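Local coordinates for aluminum resistance protein (Clostridium novyi, PDB 3I16) that probably acts as a pyridoxal 5'-phosphate-dependent carbon-sulfur lyase of the methionine gamma-lyase family, associated with aluminum resistance, at residues Y68-I73 / G278-T283; L104-F109 / E265-R270; I250-G255 / F284-S289. All coordinates share one frame; numbering follows the deposited sequence.

Interaction 1: residues Y68-I73 / G278-T283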
loop_
_atom_site.group_PDB
_atom_site.type_symbol
_atom_site.label_atom_id
_atom_site.label_comp_id
_atom_site.label_asym_id
_atom_site.label_seq_id
_atom_site.Cartn_x
_atom_site.Cartn_y
_atom_site.Cartn_z
ATOM N N TYR B 68 -2.315 2.106 16.210
ATOM C CA TYR B 68 -3.579 1.756 16.839
ATOM C C TYR B 68 -4.800 2.037 15.995
ATOM O O TYR B 68 -5.830 1.458 16.256
ATOM C CB TYR B 68 -3.805 2.522 18.154
ATOM C CG TYR B 68 -2.775 2.348 19.236
ATOM C CD1 TYR B 68 -2.221 1.102 19.518
ATOM C CD2 TYR B 68 -2.433 3.416 20.056
ATOM C CE1 TYR B 68 -1.306 0.943 20.548
ATOM C CE2 TYR B 68 -1.523 3.263 21.096
ATOM C CZ TYR B 68 -0.965 2.029 21.330
ATOM O OH TYR B 68 -0.059 1.874 22.343
ATOM N N GLY B 69 -4.719 2.953 15.030
ATOM C CA GLY B 69 -5.900 3.295 14.236
ATOM C C GLY B 69 -7.011 3.972 15.051
ATOM O O GLY B 69 -8.179 3.916 14.656
ATOM N N TYR B 70 -6.668 4.600 16.188
ATOM C CA TYR B 70 -7.655 5.321 17.010
ATOM C C TYR B 70 -8.256 6.460 16.210
ATOM O O TYR B 70 -7.527 7.190 15.521
ATOM C CB TYR B 70 -7.039 5.962 18.260
ATOM C CG TYR B 70 -6.765 5.060 19.437
ATOM C CD1 TYR B 70 -7.750 4.227 19.951
ATOM C CD2 TYR B 70 -5.551 5.124 20.104
ATOM C CE1 TYR B 70 -7.501 3.433 21.059
ATOM C CE2 TYR B 70 -5.304 4.345 21.206
ATOM C CZ TYR B 70 -6.270 3.499 21.675
ATOM O OH TYR B 70 -5.989 2.727 22.775
ATOM N N GLY B 71 -9.568 6.632 16.291
ATOM C CA GLY B 71 -10.223 7.722 15.570
ATOM C C GLY B 71 -10.187 7.623 14.054
ATOM O O GLY B 71 -10.202 8.648 13.367
ATOM N N ASP B 72 -10.150 6.402 13.516
ATOM C CA ASP B 72 -10.130 6.212 12.062
ATOM C C ASP B 72 -11.563 6.358 11.531
ATOM O O ASP B 72 -12.395 5.466 11.726
ATOM C CB ASP B 72 -9.547 4.842 11.731
ATOM C CG ASP B 72 -9.492 4.546 10.231
ATOM O OD1 ASP B 72 -9.965 5.329 9.381
ATOM O OD2 ASP B 72 -8.962 3.472 9.909
ATOM N N ILE B 73 -11.835 7.477 10.849
ATOM C CA ILE B 73 -13.181 7.739 10.350
ATOM C C ILE B 73 -13.537 6.835 9.180
ATOM O O ILE B 73 -14.703 6.458 9.031
ATOM C CB ILE B 73 -13.434 9.229 10.003
ATOM C CG1 ILE B 73 -12.655 9.665 8.750
ATOM C CG2 ILE B 73 -13.118 10.122 11.244
ATOM C CD1 ILE B 73 -12.973 11.094 8.295
ATOM N N GLY B 278 -13.494 -3.239 18.951
ATOM C CA GLY B 278 -13.228 -2.578 17.662
ATOM C C GLY B 278 -12.567 -1.208 17.701
ATOM O O GLY B 278 -12.346 -0.613 16.656
ATOM N N GLU B 279 -12.219 -0.713 18.886
ATOM C CA GLU B 279 -11.622 0.624 19.003
ATOM C C GLU B 279 -10.208 0.755 18.471
ATOM O O GLU B 279 -9.774 1.866 18.178
ATOM C CB GLU B 279 -11.581 1.069 20.448
ATOM C CG GLU B 279 -12.905 1.307 21.105
ATOM C CD GLU B 279 -12.696 1.981 22.460
ATOM O OE1 GLU B 279 -12.983 1.334 23.494
ATOM O OE2 GLU B 279 -12.174 3.128 22.486
ATOM N N CYS B 280 -9.465 -0.349 18.428
ATOM C CA CYS B 280 -8.120 -0.333 17.847
ATOM C C CYS B 280 -8.126 -1.207 16.629
ATOM O O CYS B 280 -8.851 -2.213 16.582
ATOM C CB CYS B 280 -7.043 -0.834 18.808
ATOM S SG CYS B 280 -6.605 0.335 20.066
ATOM N N GLY B 281 -7.295 -0.857 15.661
ATOM C CA GLY B 281 -7.228 -1.617 14.413
ATOM C C GLY B 281 -7.084 -0.690 13.217
ATOM O O GLY B 281 -8.077 -0.189 12.695
ATOM N N SER B 282 -5.848 -0.440 12.807
ATOM C CA SER B 282 -5.584 0.367 11.616
ATOM C C SER B 282 -5.933 -0.498 10.424
ATOM O O SER B 282 -5.999 -1.715 10.532
ATOM C CB SER B 282 -4.149 0.853 11.573
ATOM O OG SER B 282 -3.251 -0.203 11.857
ATOM N N THR B 283 -6.174 0.120 9.286
ATOM C CA THR B 283 -6.723 -0.614 8.148
ATOM C C THR B 283 -5.808 -0.785 6.935
ATOM O O THR B 283 -6.297 -0.996 5.828
ATOM C CB THR B 283 -8.050 0.014 7.745
ATOM O OG1 THR B 283 -7.856 1.413 7.540
ATOM C CG2 THR B 283 -9.048 -0.170 8.853
HETATM O O HOH W 1 -10.920 4.118 17.384
#
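The sulfur of Cys-280 meets the phenol rings of Tyr-70 and Tyr-68, each obliquely. It stands 4.0 Å from the centroid of the Tyr-70 ring, 37° off its normal, and touches CE1, CZ and OH; Tyr-70 has two conformers, this contact holding for the one described. One face of the Tyr-70 ring carries CB of Tyr-68, offset toward the rim. From the Tyr-68 ring centroid SG is farther, at 5.1 Å.

Polar contacts join the two loops. Gly-281 N donates to Tyr-68 O over 2.8 Å, nearly straight at 170°, with the donor above the carbonyl plane. The CA atoms of Gly-69 and Ser-282 approach to 3.9 Å, the bare CA of Gly-69 letting the backbones lie this close. A water accepts from Gly-71 N and donates to Glu-279 O at 2.6 Å, linking the type II turn Gly-69 to Asp-72 with the other loop. Tip to tip, Asp-72 OD2 and Thr-283 OG1 make a weak, unsettled bond; Ser-65 and Thr-63 also hold the carboxylate.

Tyr-68 binds pyridoxal phosphate, though not in its own chain, probably serving a neighbouring subunit's site as in fold type I enzymes; its OH bonds a tartrate, probably from the crystallisation liquor. Gln-385 of the second subunit bonds Tyr-70 N. Asp-72 N-caps helix 73-86, while loop 278-283 runs from helix 261-271 toward helix 287-318.

Interaction 2: residues L104-F109 / E265-R270. With EDO (1,2-ethanediol), chain S; EDO (1,2-ethanediol), chain R; EDO (1,2-ethanediol), chain O; EDO (1,2-ethanediol), chain K.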
loop_
_atom_site.group_PDB
_atom_site.type_symbol
_atom_site.label_atom_id
_atom_site.label_comp_id
_atom_site.label_asym_id
_atom_site.label_seq_id
_atom_site.Cartn_x
_atom_site.Cartn_y
_atom_site.Cartn_z
ATOM N N LEU B 104 -17.379 -15.984 11.377
ATOM C CA LEU B 104 -18.420 -16.818 11.983
ATOM C C LEU B 104 -18.018 -17.291 13.374
ATOM O O LEU B 104 -18.799 -17.216 14.325
ATOM C CB LEU B 104 -18.710 -18.019 11.090
ATOM C CG LEU B 104 -19.284 -17.671 9.708
ATOM C CD1 LEU B 104 -19.010 -18.795 8.750
ATOM C CD2 LEU B 104 -20.760 -17.378 9.784
ATOM N N GLY B 105 -16.781 -17.756 13.491
ATOM C CA GLY B 105 -16.265 -18.198 14.763
ATOM C C GLY B 105 -16.218 -17.078 15.792
ATOM O O GLY B 105 -16.521 -17.308 16.956
ATOM N N ALA B 106 -15.817 -15.879 15.376
ATOM C CA ALA B 106 -15.789 -14.742 16.277
ATOM C C ALA B 106 -17.215 -14.457 16.793
ATOM O O ALA B 106 -17.380 -14.131 17.969
ATOM C CB ALA B 106 -15.191 -13.518 15.611
ATOM N N ALA B 107 -18.223 -14.569 15.916
ATOM C CA ALA B 107 -19.627 -14.400 16.301
ATOM C C ALA B 107 -20.034 -15.371 17.416
ATOM O O ALA B 107 -20.661 -14.974 18.413
ATOM C CB ALA B 107 -20.561 -14.605 15.083
ATOM N N LEU B 108 -19.669 -16.632 17.238
ATOM C CA LEU B 108 -20.038 -17.682 18.169
ATOM C C LEU B 108 -19.294 -17.550 19.506
ATOM O O LEU B 108 -19.919 -17.478 20.565
ATOM C CB LEU B 108 -19.806 -19.054 17.523
ATOM C CG LEU B 108 -20.665 -19.356 16.285
ATOM C CD1 LEU B 108 -20.183 -20.643 15.594
ATOM C CD2 LEU B 108 -22.167 -19.438 16.615
ATOM N N PHE B 109 -17.971 -17.523 19.470
ATOM C CA PHE B 109 -17.206 -17.329 20.705
ATOM C C PHE B 109 -17.576 -16.011 21.377
ATOM O O PHE B 109 -17.596 -15.915 22.608
ATOM C CB PHE B 109 -15.699 -17.338 20.470
ATOM C CG PHE B 109 -15.089 -18.721 20.376
ATOM C CD1 PHE B 109 -14.792 -19.445 21.512
ATOM C CD2 PHE B 109 -14.761 -19.260 19.144
ATOM C CE1 PHE B 109 -14.199 -20.688 21.425
ATOM C CE2 PHE B 109 -14.180 -20.500 19.049
ATOM C CZ PHE B 109 -13.908 -21.217 20.184
ATOM N N GLU B 265 -20.681 -5.836 19.502
ATOM C CA GLU B 265 -19.653 -5.563 20.504
ATOM C C GLU B 265 -19.031 -6.852 21.030
ATOM O O GLU B 265 -17.799 -6.957 21.094
ATOM C CB GLU B 265 -20.172 -4.691 21.650
ATOM C CG GLU B 265 -20.316 -3.234 21.233
ATOM C CD GLU B 265 -21.012 -2.380 22.273
ATOM O OE1 GLU B 265 -21.459 -2.936 23.288
ATOM O OE2 GLU B 265 -21.144 -1.157 22.047
ATOM N N LYS B 266 -19.872 -7.820 21.390
ATOM C CA LYS B 266 -19.382 -9.107 21.896
ATOM C C LYS B 266 -18.479 -9.835 20.881
ATOM O O LYS B 266 -17.503 -10.471 21.275
ATOM C CB LYS B 266 -20.540 -10.009 22.321
ATOM C CG LYS B 266 -21.183 -9.593 23.628
ATOM C CD LYS B 266 -22.272 -10.580 23.995
ATOM C CE LYS B 266 -22.989 -10.233 25.280
ATOM N NZ LYS B 266 -24.166 -11.172 25.447
ATOM N N THR B 267 -18.832 -9.784 19.595
ATOM C CA THR B 267 -17.979 -10.357 18.555
ATOM C C THR B 267 -16.622 -9.624 18.513
ATOM O O THR B 267 -15.573 -10.275 18.452
ATOM C CB THR B 267 -18.625 -10.273 17.160
ATOM O OG1 THR B 267 -19.890 -10.938 17.176
ATOM C CG2 THR B 267 -17.712 -10.927 16.114
ATOM N N SER B 268 -16.649 -8.280 18.598
ATOM C CA SER B 268 -15.417 -7.481 18.580
ATOM C C SER B 268 -14.421 -7.864 19.685
ATOM O O SER B 268 -13.220 -7.824 19.456
ATOM C CB SER B 268 -15.686 -5.961 18.622
ATOM O OG SER B 268 -16.069 -5.477 19.901
ATOM N N TYR B 269 -14.908 -8.225 20.872
ATOM C CA TYR B 269 -14.018 -8.634 21.964
ATOM C C TYR B 269 -13.339 -9.993 21.752
ATOM O O TYR B 269 -12.347 -10.308 22.424
ATOM C CB TYR B 269 -14.747 -8.609 23.298
ATOM C CG TYR B 269 -15.259 -7.246 23.662
ATOM C CD1 TYR B 269 -14.404 -6.140 23.673
ATOM C CD2 TYR B 269 -16.594 -7.058 24.018
ATOM C CE1 TYR B 269 -14.858 -4.901 24.017
ATOM C CE2 TYR B 269 -17.059 -5.812 24.367
ATOM C CZ TYR B 269 -16.185 -4.746 24.379
ATOM O OH TYR B 269 -16.631 -3.505 24.719
ATOM N N ARG B 270 -13.914 -10.809 20.864
ATOM C CA ARG B 270 -13.271 -12.036 20.410
ATOM C C ARG B 270 -12.289 -11.715 19.256
ATOM O O ARG B 270 -11.237 -12.302 19.174
ATOM C CB ARG B 270 -14.316 -13.064 19.962
ATOM C CG ARG B 270 -13.750 -14.256 19.182
ATOM C CD ARG B 270 -12.813 -15.113 20.002
ATOM N NE ARG B 270 -12.093 -16.053 19.154
ATOM C CZ ARG B 270 -11.646 -17.253 19.514
ATOM N NH1 ARG B 270 -11.859 -17.769 20.738
ATOM N NH2 ARG B 270 -10.980 -17.962 18.624
HETATM C C1 EDO S . -14.050 -12.708 24.073
HETATM O O1 EDO S . -13.084 -13.336 24.917
HETATM C C2 EDO S . -15.333 -13.530 23.954
HETATM O O2 EDO S . -15.215 -14.696 23.115
HETATM C C1 EDO R . -11.933 -18.326 24.116
HETATM O O1 EDO R . -10.768 -17.680 23.584
HETATM C C2 EDO R . -12.912 -17.200 24.394
HETATM O O2 EDO R . -13.320 -16.641 23.138
HETATM C C1 EDO O . -20.871 -7.004 26.280
HETATM O O1 EDO O . -20.562 -6.094 27.335
HETATM C C2 EDO O . -21.052 -6.244 24.973
HETATM O O2 EDO O . -20.953 -4.832 25.183
HETATM C C1 EDO K . -8.590 -20.650 22.498
HETATM O O1 EDO K . -8.804 -19.369 23.101
HETATM C C2 EDO K . -8.953 -20.630 21.016
HETATM O O2 EDO K . -10.345 -20.389 20.773
#
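Arg-270 lays its guanidinium flat over one face of the Phe-109 ring, and the evidence for a cation-pi stack is direct: the planes differ by 16°, and CZ is 4.0 Å from the ring centroid, 23° off the normal. NH1 comes closest, 3.4 Å from Phe-109 CG and displaced toward the rim. CG of Arg-270 lies anti to the backbone N (chi1 167°), against CA of Ala-106 at 3.6 Å; the chain then bends at chi2, and CD passes beside CB of Phe-109.

Tight packing belongs to the small residues at the helix crossing. The axes approach to 7.7 Å, which Ala-106, Ala-107 and Thr-267 make possible. Thr-267 CG2 presses on Ala-106 CB at 3.6 Å, whereas its hydroxyl lies near Ala-107 CA and is bonded to Cys-263 O of its own helix. Beneath this crossing, Ala-107 and Thr-267 both touch Leu-237 of strand 237-241, so the helices pack on the central sheet of a fold type I pyridoxal phosphate enzyme. Helix 100-111 starts at the cofactor, and Leu-104 touches the cofactor.

The edge of the guanidinium is filled less by protein than by small molecules, probably from the crystallisation liquor. Two 1,2-ethanediols (chains K and R) each accept from NH1 through their O2 atoms, approaching from the guanidinium rim. A third (chain S) donates to Phe-109 O from its O2 at 2.7 Å. NH2 of Arg-270 turns to the main-chain oxygen of Thr-272 of the second subunit, whose Pro-274 packs on Phe-109.

Interaction 3: residues I250-G255 / F284-S289. With EDO (1,2-ethanediol), chain M; EDO (1,2-ethanediol), chain H.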
loop_
_atom_site.group_PDB
_atom_site.type_symbol
_atom_site.label_atom_id
_atom_site.label_comp_id
_atom_site.label_asym_id
_atom_site.label_seq_id
_atom_site.Cartn_x
_atom_site.Cartn_y
_atom_site.Cartn_z
ATOM N N ILE B 250 -13.169 -6.747 -5.322
ATOM C CA ILE B 250 -11.992 -5.893 -5.101
ATOM C C ILE B 250 -11.491 -5.761 -3.645
ATOM O O ILE B 250 -10.333 -5.448 -3.429
ATOM C CB ILE B 250 -12.146 -4.523 -5.796
ATOM C CG1 ILE B 250 -13.233 -3.686 -5.165
ATOM C CG2 ILE B 250 -12.466 -4.711 -7.317
ATOM C CD1 ILE B 250 -13.396 -2.356 -5.852
ATOM N N ALA B 251 -12.331 -6.014 -2.655
ATOM C CA ALA B 251 -11.857 -6.058 -1.266
ATOM C C ALA B 251 -10.745 -7.135 -1.243
ATOM O O ALA B 251 -10.934 -8.229 -1.763
ATOM C CB ALA B 251 -13.008 -6.438 -0.319
ATOM N N PRO B 252 -9.579 -6.817 -0.703
ATOM C CA PRO B 252 -8.484 -7.783 -0.755
ATOM C C PRO B 252 -8.503 -8.908 0.300
ATOM O O PRO B 252 -7.827 -9.921 0.094
ATOM C CB PRO B 252 -7.249 -6.900 -0.591
ATOM C CG PRO B 252 -7.703 -5.772 0.212
ATOM C CD PRO B 252 -9.109 -5.502 -0.240
ATOM N N THR B 253 -9.249 -8.730 1.397
ATOM C CA THR B 253 -9.394 -9.742 2.436
ATOM C C THR B 253 -10.420 -9.223 3.445
ATOM O O THR B 253 -11.041 -8.191 3.212
ATOM C CB THR B 253 -8.029 -10.075 3.133
ATOM O OG1 THR B 253 -8.187 -11.191 4.025
ATOM C CG2 THR B 253 -7.505 -8.864 3.847
ATOM N N GLY B 254 -10.656 -9.964 4.526
ATOM C CA GLY B 254 -11.527 -9.480 5.585
ATOM C C GLY B 254 -12.872 -10.139 5.718
ATOM O O GLY B 254 -13.216 -11.055 4.975
ATOM N N GLY B 255 -13.633 -9.640 6.685
ATOM C CA GLY B 255 -14.969 -10.118 6.953
ATOM C C GLY B 255 -15.867 -9.041 7.515
ATOM O O GLY B 255 -15.425 -7.937 7.871
ATOM N N PHE B 284 -4.497 -0.683 7.144
ATOM C CA PHE B 284 -3.503 -1.041 6.119
ATOM C C PHE B 284 -3.637 -0.406 4.728
ATOM O O PHE B 284 -3.165 -0.981 3.750
ATOM C CB PHE B 284 -3.560 -2.564 5.897
ATOM C CG PHE B 284 -3.618 -3.360 7.150
ATOM C CD1 PHE B 284 -2.491 -3.498 7.945
ATOM C CD2 PHE B 284 -4.791 -3.990 7.535
ATOM C CE1 PHE B 284 -2.546 -4.228 9.123
ATOM C CE2 PHE B 284 -4.855 -4.735 8.713
ATOM C CZ PHE B 284 -3.720 -4.859 9.504
ATOM N N GLY B 285 -4.286 0.747 4.635
ATOM C CA GLY B 285 -4.516 1.404 3.362
ATOM C C GLY B 285 -5.494 0.738 2.418
ATOM O O GLY B 285 -5.540 1.098 1.243
ATOM N N VAL B 286 -6.312 -0.197 2.899
ATOM C CA VAL B 286 -7.233 -0.903 1.997
ATOM C C VAL B 286 -8.711 -0.520 2.148
ATOM O O VAL B 286 -9.576 -1.104 1.496
ATOM C CB VAL B 286 -7.066 -2.432 2.134
ATOM C CG1 VAL B 286 -5.620 -2.827 1.786
ATOM C CG2 VAL B 286 -7.490 -2.904 3.522
ATOM N N VAL B 287 -8.994 0.486 2.968
ATOM C CA VAL B 287 -10.371 0.885 3.226
ATOM C C VAL B 287 -11.060 1.392 1.961
ATOM O O VAL B 287 -12.239 1.062 1.716
ATOM C CB VAL B 287 -10.480 1.912 4.380
ATOM C CG1 VAL B 287 -10.089 3.290 3.909
ATOM C CG2 VAL B 287 -11.892 1.924 4.925
ATOM N N ARG B 288 -10.350 2.124 1.109
ATOM C CA ARG B 288 -11.016 2.596 -0.111
ATOM C C ARG B 288 -11.544 1.427 -0.964
ATOM O O ARG B 288 -12.632 1.509 -1.511
ATOM C CB ARG B 288 -10.135 3.501 -0.957
ATOM C CG ARG B 288 -10.892 4.126 -2.112
ATOM C CD ARG B 288 -10.041 5.033 -2.977
ATOM N NE ARG B 288 -9.097 4.260 -3.776
ATOM C CZ ARG B 288 -7.763 4.337 -3.731
ATOM N NH1 ARG B 288 -7.122 5.227 -2.968
ATOM N NH2 ARG B 288 -7.055 3.535 -4.523
ATOM N N SER B 289 -10.778 0.353 -1.076
ATOM C CA SER B 289 -11.191 -0.797 -1.882
ATOM C C SER B 289 -12.383 -1.509 -1.250
ATOM O O SER B 289 -13.172 -2.178 -1.957
ATOM C CB SER B 289 -10.017 -1.772 -2.086
ATOM O OG SER B 289 -9.679 -2.402 -0.861
HETATM C C1 EDO M . -9.096 0.446 -6.415
HETATM O O1 EDO M . -8.162 1.540 -6.531
HETATM C C2 EDO M . -9.807 0.429 -5.067
HETATM O O2 EDO M . -10.420 1.695 -4.806
HETATM C C1 EDO H . -7.151 -4.048 -6.720
HETATM O O1 EDO H . -7.004 -5.407 -7.168
HETATM C C2 EDO H . -8.255 -3.914 -5.695
HETATM O O2 EDO H . -7.916 -4.656 -4.525
#
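Val-286 and Ser-289 press on Pro-252, and Ser-289 also meets Ile-250, in a contact that has no hydrogen bond between its segments. Taken in order, the second segment begins with Phe-284, whose ring stacks on Phe-284 of the second subunit and also meets His-96; it therefore faces the subunit interface rather than the loop 250-255. Gly-285 follows with a positive phi of 70°, carrying the backbone round to the start of a helix.

Val-286 occupies the N-cap position. Its CB stands 3.9 Å from CG of Pro-252, and CG1 is equally near that atom, so the valine touches the pyrrolidine at its CG corner, the two side chains crossing at a slant. The carbonyl oxygen of Val-286 is gripped by the first turn: Ser-289 OG donates to it at 2.7 Å, tilted 18° from the carbonyl plane, and Ser-289 N adds a weak bond. Val-287 turns away, onto Thr-63. Arg-288 holds a 1,2-ethanediol (chain M), probably from the crystallisation liquor, by two bonds, NE to O2 and a straighter one from NH2 to O1 at 3.0 Å.

Ser-289 closes the contact. Its OG sits between the backbone N and carbonyl carbon (chi1 69°), which brings it within 3.2 Å of CD of Pro-252 while it bonds back to Val-286 O. The carbonyl oxygen of Ser-289 lies 3.5 Å from CG1 of Ile-250.

Arg-288 of the third subunit packs on Pro-252, and Gln-292 of the third subunit on Ile-250. The loop 250-255 leads into strand 255-259, and Ser-289 lies in the first turn of the long helix 287-318; an antiparallel strand in the mainly parallel large-domain sheet and a long helix leading out of that domain are hallmarks of fold type I pyridoxal phosphate enzymes.

How the interactions relate
Interactions 1 and 3 have centres about 14 Å apart and adjoin in sequence at Thr-283 and Phe-284, where the loop 278-283 passes into the start of helix 287-318. Interaction 2 lies about 18 Å from interaction 1 and touches it, Gly-278 N meeting Ser-268 CB at 3.5 Å; from interaction 3 its centre is about 20 Å away, without touch. Along the chain the order is 68-73, 104-109, 250-255, 265-270, 278-283, 284-289, so interaction 2 is nested within interaction 1 while interaction 3 crosses both. Strand 255-259 joins loop 250-255 to helix 261-271, which carries 265-270. All three contacts reach the second subunit, tying this part of the fold to oligomer assembly.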